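Local coordinates for periplasmic sugar-binding protein (Chloroflexus aurantiacus, PDB 4RXU), which binds D-glucose as the beta-pyranose and probably serves as the solute-binding component of an ABC-type sugar transporter, at residues A[148-152]-A[153-157]. Residues are numbered along the deposited sequence; the frame is centred on the assembly and turned at random.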
# COMPACT_ATOMS: atom_id res chain seq x y z
N ASP A 148 -7.67 16.98 -9.66
CA ASP A 148 -8.72 17.87 -9.21
C ASP A 148 -8.18 19.20 -8.74
O ASP A 148 -8.92 20.19 -8.67
CB ASP A 148 -9.54 17.23 -8.09
CG ASP A 148 -10.46 16.10 -8.58
OD1 ASP A 148 -10.63 15.90 -9.80
OD2 ASP A 148 -11.02 15.38 -7.72
N HIS A 149 -6.89 19.23 -8.41
CA HIS A 149 -6.21 20.46 -7.98
C HIS A 149 -5.28 21.09 -9.00
O HIS A 149 -4.52 21.99 -8.66
CB HIS A 149 -5.48 20.21 -6.69
CG HIS A 149 -6.41 20.01 -5.56
ND1 HIS A 149 -7.02 18.80 -5.30
CD2 HIS A 149 -6.94 20.89 -4.69
CE1 HIS A 149 -7.87 18.94 -4.30
NE2 HIS A 149 -7.82 20.20 -3.89
N ALA A 150 -5.34 20.64 -10.26
CA ALA A 150 -4.50 21.21 -11.32
C ALA A 150 -5.39 21.86 -12.34
O ALA A 150 -6.48 21.32 -12.64
CB ALA A 150 -3.69 20.11 -11.99
N SER A 151 -4.94 23.01 -12.86
CA SER A 151 -5.58 23.65 -14.01
C SER A 151 -4.55 24.15 -14.98
O SER A 151 -3.36 24.24 -14.66
CB SER A 151 -6.49 24.80 -13.61
OG SER A 151 -5.89 25.59 -12.61
N GLY A 152 -5.04 24.47 -16.17
CA GLY A 152 -4.19 24.94 -17.24
C GLY A 152 -3.25 23.84 -17.69
O GLY A 152 -3.51 22.66 -17.50
N THR A 153 -2.14 24.25 -18.27
CA THR A 153 -1.20 23.33 -18.87
C THR A 153 0.20 23.46 -18.32
O THR A 153 0.60 24.49 -17.79
CB THR A 153 -1.12 23.51 -20.40
OG1 THR A 153 -0.81 24.87 -20.72
CG2 THR A 153 -2.44 23.09 -21.02
N GLY A 154 0.94 22.37 -18.48
CA GLY A 154 2.35 22.38 -18.16
C GLY A 154 2.63 22.33 -16.68
O GLY A 154 3.70 22.76 -16.23
N ASN A 155 1.69 21.80 -15.90
CA ASN A 155 1.92 21.61 -14.47
C ASN A 155 2.94 20.50 -14.22
O ASN A 155 2.76 19.38 -14.69
CB ASN A 155 0.61 21.19 -13.82
CG ASN A 155 -0.43 22.26 -13.88
OD1 ASN A 155 -0.35 23.24 -13.15
ND2 ASN A 155 -1.40 22.10 -14.76
N PRO A 156 4.02 20.80 -13.48
CA PRO A 156 4.99 19.75 -13.19
C PRO A 156 4.40 18.60 -12.37
O PRO A 156 3.74 18.84 -11.36
CB PRO A 156 6.07 20.46 -12.39
CG PRO A 156 5.99 21.88 -12.85
CD PRO A 156 4.51 22.12 -13.02
N LEU A 157 4.75 17.39 -12.78
CA LEU A 157 4.29 16.16 -12.16
C LEU A 157 5.50 15.30 -11.83
O LEU A 157 6.32 14.99 -12.72
CB LEU A 157 3.32 15.42 -13.09
CG LEU A 157 2.77 14.08 -12.56
CD1 LEU A 157 1.95 14.27 -11.31
CD2 LEU A 157 1.95 13.41 -13.64
O HOH W 1 -2.48 24.01 -11.62
O HOH W 2 -0.48 25.95 -15.22
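A side-chain-to-backbone hydrogen bond closes the surface loop between helix 135-148 and strand 155-159: Asn155, first residue of the strand, reaches back four residues to the carbonyl of Ser151. Its ND2 stands 2.9 Å from Ser151 O, and the N-H points almost straight at the oxygen (168°). The acceptor lies in the plane of the Asn155 amide, whereas ND2 sits well above the carbonyl plane of Ser151. With CG anti to its own carbonyl carbon (chi1 -65°), the Asn155 amide is turned into the bend of the loop, ND2 also passing 4.1 Å from Ala150 CB. The other end of the amide is tied by water: water 1 donates to Asn155 OD1 at 2.7 Å and accepts from Ser151 N at 2.9 Å, so both polar groups of the Asn155 side chain meet the backbone of Ser151, one directly and one through solvent. This is a helix-to-strand connection in a Rossmann-like lobe of the periplasmic-binding-protein fold, and it leads into an inner strand of the parallel four-stranded sheet, between strands 189-191 and 246-249. ND2 also bonds to Thr188 O, which joins the loop to the approach of the neighbouring strand. With an alanine in place of Asn155, Ser151 O would probably lose its direct bond to the amide and water 1 its acceptor there, and the bend would be held less firmly. Gly152 and Gly154 carry the chain round with positive phi, which favours glycine, while Thr153 between them has its CB pointing away from the loop's first half.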